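Local structure of ferripyochelin binding protein (Pyrococcus horikoshii, 1V3W) at residues 129-134 / 138-143; 32-37 / 158-163. The protein probably catalyses the reversible hydration of carbon dioxide as a gamma-class carbonic anhydrase, a trimeric left-handed beta-helix that binds zinc and calcium. All blocks are in the same frame, centred on the assembly; numbering follows the deposited sequence. Where two conformers were deposited one is given.

How the contacts relate
Contact 1 finishes the last coil of the beta-helix and contact 2 sets the C-terminal helix against its flank. Contact 1 is the hairpin 131-135/138-143, partly buried, formed largely by backbone hydrogen bonds with exposed side chains at its margin. Contact 2 is smaller and more deeply buried: the turn and short strand of 32-37 meet helix 146-169 through van der Waals packing, with no polar bond between the two segments, near the zinc site at the subunit interface. The centres of contacts 1 and 2 are about 26 Å apart, yet their elements are related. Strand 138-143 runs on into the helix, which travels back along the coils, and strands 36-37, 131-135 and 138-143 belong to one sheet.

Contact 1: residues 129-134 / 138-143; sequences DYSLVL and GKVVRQ
Leu132 and Leu134 carry the backbone pairing between 129-134 and 138-143. Leu134 exchanges two bonds with Lys139, N to O and O to N, both 2.9 Å. Leu132 instead spans two successive residues: its O accepts Val141 N at 3.0 Å, whereas its N donates to Arg142 O, the pattern of a beta bulge where the second strand turns a corner. Among the apolar contacts, Val141 CG2 touches both leucines, 3.7 Å from Leu132 CD2 and 3.9 Å from Leu134 CD1. Just before the bulge, both methyls of Val140 rest against Ser131, each 3.8 Å from its CB; an alanine here would probably leave a gap beside Ser131 and Ile127. Leu132 CD2 also meets a cation, lying 3.3 Å above one face of the Arg142 guanidinium, offset toward its rim, while that charge pairs with Glu148. The polar margin is partly water-mediated: one water donates to Ser131 OG and Gln143 OE1, the serine hydroxyl also bonding to Pro128 O, whereas Gln143 NE2 reaches Asp129 O directly, in a weak bond. The hairpin ends the sheet, with strand 131-135 set against 113-115, strand 126-127 meeting Val133 and Val140, and Leu144 leading toward helix 146-169.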
loop_
_atom_site.group_PDB
_atom_site.type_symbol
_atom_site.label_atom_id
_atom_site.label_comp_id
_atom_site.label_asym_id
_atom_site.label_seq_id
_atom_site.Cartn_x
_atom_site.Cartn_y
_atom_site.Cartn_z
ATOM N N ASP A 129 -1.395 -24.366 -12.782
ATOM C CA ASP A 129 -2.609 -23.786 -13.343
ATOM C C ASP A 129 -3.824 -24.204 -12.517
ATOM O O ASP A 129 -3.811 -25.249 -11.863
ATOM C CB ASP A 129 -2.843 -24.260 -14.785
ATOM C CG ASP A 129 -1.677 -23.971 -15.709
ATOM O OD1 ASP A 129 -0.893 -23.040 -15.437
ATOM O OD2 ASP A 129 -1.558 -24.678 -16.734
ATOM N N TYR A 130 -4.867 -23.379 -12.556
ATOM C CA TYR A 130 -6.122 -23.658 -11.862
ATOM C C TYR A 130 -6.014 -23.811 -10.349
ATOM O O TYR A 130 -6.810 -24.517 -9.732
ATOM C CB TYR A 130 -6.760 -24.908 -12.474
ATOM C CG TYR A 130 -7.049 -24.740 -13.947
ATOM C CD1 TYR A 130 -8.094 -23.926 -14.377
ATOM C CD2 TYR A 130 -6.237 -25.341 -14.913
ATOM C CE1 TYR A 130 -8.326 -23.706 -15.731
ATOM C CE2 TYR A 130 -6.459 -25.127 -16.272
ATOM C CZ TYR A 130 -7.506 -24.307 -16.670
ATOM O OH TYR A 130 -7.734 -24.071 -18.009
ATOM N N SER A 131 -5.045 -23.125 -9.754
ATOM C CA SER A 131 -4.832 -23.196 -8.312
ATOM C C SER A 131 -5.386 -22.006 -7.538
ATOM O O SER A 131 -5.428 -20.881 -8.044
ATOM C CB SER A 131 -3.335 -23.278 -7.995
ATOM O OG SER A 131 -2.710 -24.388 -8.610
ATOM N N LEU A 132 -5.821 -22.277 -6.310
ATOM C CA LEU A 132 -6.279 -21.239 -5.398
ATOM C C LEU A 132 -5.155 -21.239 -4.370
ATOM O O LEU A 132 -4.846 -22.278 -3.785
ATOM C CB LEU A 132 -7.593 -21.605 -4.701
ATOM C CG LEU A 132 -7.923 -20.645 -3.547
ATOM C CD1 LEU A 132 -8.094 -19.230 -4.089
ATOM C CD2 LEU A 132 -9.183 -21.093 -2.824
ATOM N N VAL A 133 -4.530 -20.085 -4.170
ATOM C CA VAL A 133 -3.426 -19.971 -3.229
ATOM C C VAL A 133 -3.795 -19.104 -2.033
ATOM O O VAL A 133 -4.274 -17.980 -2.193
ATOM C CB VAL A 133 -2.180 -19.371 -3.917
ATOM C CG1 VAL A 133 -1.013 -19.327 -2.942
ATOM C CG2 VAL A 133 -1.824 -20.194 -5.149
ATOM N N LEU A 134 -3.574 -19.640 -0.837
ATOM C CA LEU A 134 -3.872 -18.924 0.398
ATOM C C LEU A 134 -2.737 -19.083 1.398
ATOM O O LEU A 134 -1.972 -20.051 1.336
ATOM C CB LEU A 134 -5.148 -19.468 1.046
ATOM C CG LEU A 134 -6.456 -19.468 0.259
ATOM C CD1 LEU A 134 -7.549 -20.081 1.125
ATOM C CD2 LEU A 134 -6.828 -18.053 -0.144
ATOM N N GLY A 138 2.350 -18.813 1.002
ATOM C CA GLY A 138 1.239 -19.241 0.174
ATOM C C GLY A 138 1.284 -20.701 -0.227
ATOM O O GLY A 138 2.313 -21.211 -0.682
ATOM N N LYS A 139 0.144 -21.363 -0.052
ATOM C CA LYS A 139 -0.033 -22.775 -0.375
ATOM C C LYS A 139 -1.160 -22.915 -1.385
ATOM O O LYS A 139 -2.062 -22.082 -1.422
ATOM C CB LYS A 139 -0.465 -23.564 0.868
ATOM C CG LYS A 139 0.423 -23.445 2.087
ATOM C CD LYS A 139 1.676 -24.286 1.965
ATOM C CE LYS A 139 2.592 -23.764 0.885
ATOM N NZ LYS A 139 3.976 -24.251 1.099
ATOM N N VAL A 140 -1.108 -23.962 -2.205
ATOM C CA VAL A 140 -2.200 -24.237 -3.131
ATOM C C VAL A 140 -3.117 -25.046 -2.223
ATOM O O VAL A 140 -2.736 -26.122 -1.762
ATOM C CB VAL A 140 -1.783 -25.142 -4.315
ATOM C CG1 VAL A 140 -3.027 -25.649 -5.035
ATOM C CG2 VAL A 140 -0.905 -24.374 -5.285
ATOM N N VAL A 141 -4.309 -24.533 -1.951
ATOM C CA VAL A 141 -5.238 -25.226 -1.067
ATOM C C VAL A 141 -6.245 -26.103 -1.805
ATOM O O VAL A 141 -6.805 -27.037 -1.229
ATOM C CB VAL A 141 -5.991 -24.219 -0.179
ATOM C CG1 VAL A 141 -5.007 -23.520 0.750
ATOM C CG2 VAL A 141 -6.711 -23.199 -1.044
ATOM N N ARG A 142 -6.467 -25.801 -3.079
ATOM C CA ARG A 142 -7.400 -26.565 -3.904
ATOM C C ARG A 142 -7.416 -25.993 -5.313
ATOM O O ARG A 142 -6.795 -24.967 -5.582
ATOM C CB ARG A 142 -8.819 -26.501 -3.325
ATOM C CG ARG A 142 -9.468 -25.117 -3.360
ATOM C CD ARG A 142 -10.935 -25.201 -2.951
ATOM N NE ARG A 142 -11.572 -23.892 -2.807
ATOM C CZ ARG A 142 -11.849 -23.069 -3.813
ATOM N NH1 ARG A 142 -11.549 -23.406 -5.061
ATOM N NH2 ARG A 142 -12.433 -21.902 -3.570
ATOM N N GLN A 143 -8.123 -26.666 -6.214
ATOM C CA GLN A 143 -8.232 -26.192 -7.586
ATOM C C GLN A 143 -9.435 -25.253 -7.670
ATOM O O GLN A 143 -10.341 -25.312 -6.835
ATOM C CB GLN A 143 -8.419 -27.365 -8.551
ATOM C CG GLN A 143 -7.248 -28.343 -8.617
ATOM C CD GLN A 143 -5.926 -27.672 -8.946
ATOM O OE1 GLN A 143 -5.231 -27.172 -8.061
ATOM N NE2 GLN A 143 -5.577 -27.649 -10.229
HETATM O O HOH W 1 -2.457 -26.956 -8.220
#

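Contact 2: residues 32-37 / 158-163; sequences EEKTSV and IYVELA
Val160 packs its two methyls against Lys34 in different ways, a small instance of a helix settling onto a turn through branched side chains. With CG1 anti to the backbone N (chi1 169°), that methyl meets the aliphatic part of the lysine, the two side chains crossing at a slant, 4.0 Å from Lys34 CD, while CG2 turns to the backbone and comes within 3.8 Å of Lys34 O. The lysine chain is extended until its last torsion, where a bend (chi4 60°) swings NZ over to Glu33 OE2, 2.8 Å away, in a salt bridge. Its charge is therefore met within the turn, and only its methylenes and carbonyl serve the helix. The turn itself is type II, Glu32 to Thr35, and Thr35 OG1 closes it by donating to Glu32 O at 2.8 Å.

Deeper in, the fit depends on small groups: Ser36 CB and Ala163 CB touch at 3.7 Å, which lets the helix come close to strand 36-37. Ser36 OG, set between its own backbone N and carbonyl carbon, stands 4.2 Å from Tyr159 CD2, and Trp38 NE1 gives it a weak hydrogen bond. Leu162 CD2 rests over one face of the Tyr159 ring, toward its rim and 4.0 Å above the plane, and the tyrosine OH bonds to Arg44 of the second subunit. That ring belongs to the zinc site seen for this protein, and a bound zinc lies about 3 Å from the nearest atom of its side chain. Helix 146-169 thus lies along the beta-helix here, over strands 36-37 and 57-58, with Trp38 meeting the Tyr159 ring at a steep angle, Asn57 touching it, and His65 of the second subunit packing on it.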
loop_
_atom_site.group_PDB
_atom_site.type_symbol
_atom_site.label_atom_id
_atom_site.label_comp_id
_atom_site.label_asym_id
_atom_site.label_seq_id
_atom_site.Cartn_x
_atom_site.Cartn_y
_atom_site.Cartn_z
ATOM N N GLU A 32 0.760 -3.357 -22.794
ATOM C CA GLU A 32 0.077 -3.678 -24.043
ATOM C C GLU A 32 -1.307 -3.093 -24.159
ATOM O O GLU A 32 -1.786 -2.324 -23.313
ATOM C CB GLU A 32 -0.036 -5.200 -24.250
ATOM C CG GLU A 32 0.941 -5.795 -25.285
ATOM C CD GLU A 32 0.468 -5.710 -26.744
ATOM O OE1 GLU A 32 -0.388 -4.861 -27.071
ATOM O OE2 GLU A 32 0.977 -6.497 -27.574
ATOM N N GLU A 33 -1.938 -3.461 -25.264
ATOM C CA GLU A 33 -3.304 -3.049 -25.537
ATOM C C GLU A 33 -4.331 -3.352 -24.450
ATOM O O GLU A 33 -4.332 -4.433 -23.864
ATOM C CB GLU A 33 -3.719 -3.681 -26.871
ATOM C CG GLU A 33 -5.169 -3.550 -27.274
ATOM C CD GLU A 33 -5.401 -4.085 -28.677
ATOM O OE1 GLU A 33 -4.583 -4.911 -29.142
ATOM O OE2 GLU A 33 -6.399 -3.686 -29.310
ATOM N N LYS A 34 -5.185 -2.364 -24.189
ATOM C CA LYS A 34 -6.261 -2.461 -23.212
ATOM C C LYS A 34 -5.840 -2.730 -21.773
ATOM O O LYS A 34 -6.613 -3.270 -20.980
ATOM C CB LYS A 34 -7.287 -3.500 -23.678
ATOM C CG LYS A 34 -8.005 -3.079 -24.957
ATOM C CD LYS A 34 -8.934 -4.161 -25.479
ATOM C CE LYS A 34 -9.692 -3.684 -26.711
ATOM N NZ LYS A 34 -8.774 -3.312 -27.822
ATOM N N THR A 35 -4.607 -2.361 -21.442
ATOM C CA THR A 35 -4.135 -2.518 -20.075
ATOM C C THR A 35 -4.533 -1.246 -19.353
ATOM O O THR A 35 -4.918 -0.258 -19.979
ATOM C CB THR A 35 -2.598 -2.664 -19.988
ATOM O OG1 THR A 35 -1.969 -1.563 -20.657
ATOM C CG2 THR A 35 -2.152 -3.974 -20.607
ATOM N N SER A 36 -4.451 -1.270 -18.031
ATOM C CA SER A 36 -4.793 -0.093 -17.254
ATOM C C SER A 36 -3.967 -0.050 -15.978
ATOM O O SER A 36 -3.735 -1.076 -15.336
ATOM C CB SER A 36 -6.297 -0.068 -16.934
ATOM O OG SER A 36 -6.741 -1.264 -16.318
ATOM N N VAL A 37 -3.502 1.146 -15.641
ATOM C CA VAL A 37 -2.699 1.375 -14.448
ATOM C C VAL A 37 -3.452 2.453 -13.682
ATOM O O VAL A 37 -3.664 3.563 -14.180
ATOM C CB VAL A 37 -1.277 1.843 -14.819
ATOM C CG1 VAL A 37 -0.469 2.108 -13.560
ATOM C CG2 VAL A 37 -0.587 0.771 -15.658
ATOM N N ILE A 158 -14.034 -6.469 -16.937
ATOM C CA ILE A 158 -14.709 -5.368 -16.263
ATOM C C ILE A 158 -13.775 -4.164 -16.280
ATOM O O ILE A 158 -14.193 -3.034 -16.540
ATOM C CB ILE A 158 -15.045 -5.730 -14.796
ATOM C CG1 ILE A 158 -16.158 -6.779 -14.767
ATOM C CG2 ILE A 158 -15.454 -4.480 -14.022
ATOM C CD1 ILE A 158 -16.544 -7.237 -13.375
ATOM N N TYR A 159 -12.499 -4.418 -16.016
ATOM C CA TYR A 159 -11.508 -3.356 -15.997
ATOM C C TYR A 159 -11.195 -2.753 -17.350
ATOM O O TYR A 159 -10.884 -1.564 -17.445
ATOM C CB TYR A 159 -10.224 -3.839 -15.338
ATOM C CG TYR A 159 -10.187 -3.447 -13.896
ATOM C CD1 TYR A 159 -10.758 -4.256 -12.919
ATOM C CD2 TYR A 159 -9.683 -2.205 -13.520
ATOM C CE1 TYR A 159 -10.835 -3.831 -11.596
ATOM C CE2 TYR A 159 -9.758 -1.768 -12.211
ATOM C CZ TYR A 159 -10.334 -2.583 -11.255
ATOM O OH TYR A 159 -10.417 -2.120 -9.965
ATOM N N VAL A 160 -11.261 -3.564 -18.400
ATOM C CA VAL A 160 -11.003 -3.039 -19.731
ATOM C C VAL A 160 -12.059 -1.971 -20.018
ATOM O O VAL A 160 -11.752 -0.904 -20.548
ATOM C CB VAL A 160 -11.076 -4.150 -20.793
ATOM C CG1 VAL A 160 -11.064 -3.541 -22.190
ATOM C CG2 VAL A 160 -9.897 -5.099 -20.627
ATOM N N GLU A 161 -13.302 -2.257 -19.646
ATOM C CA GLU A 161 -14.389 -1.313 -19.859
ATOM C C GLU A 161 -14.237 -0.093 -18.953
ATOM O O GLU A 161 -14.459 1.041 -19.381
ATOM C CB GLU A 161 -15.737 -1.990 -19.594
ATOM C CG GLU A 161 -16.002 -3.205 -20.474
ATOM C CD GLU A 161 -15.957 -2.883 -21.958
ATOM O OE1 GLU A 161 -16.738 -2.015 -22.404
ATOM O OE2 GLU A 161 -15.142 -3.498 -22.679
ATOM N N LEU A 162 -13.853 -0.331 -17.701
ATOM C CA LEU A 162 -13.667 0.741 -16.732
ATOM C C LEU A 162 -12.590 1.701 -17.232
ATOM O O LEU A 162 -12.745 2.919 -17.159
ATOM C CB LEU A 162 -13.264 0.143 -15.382
ATOM C CG LEU A 162 -13.644 0.886 -14.101
ATOM C CD1 LEU A 162 -15.126 1.241 -14.122
ATOM C CD2 LEU A 162 -13.327 -0.002 -12.906
ATOM N N ALA A 163 -11.506 1.138 -17.757
ATOM C CA ALA A 163 -10.405 1.935 -18.278
ATOM C C ALA A 163 -10.901 2.875 -19.369
ATOM O O ALA A 163 -10.557 4.052 -19.384
ATOM C CB ALA A 163 -9.313 1.019 -18.825
#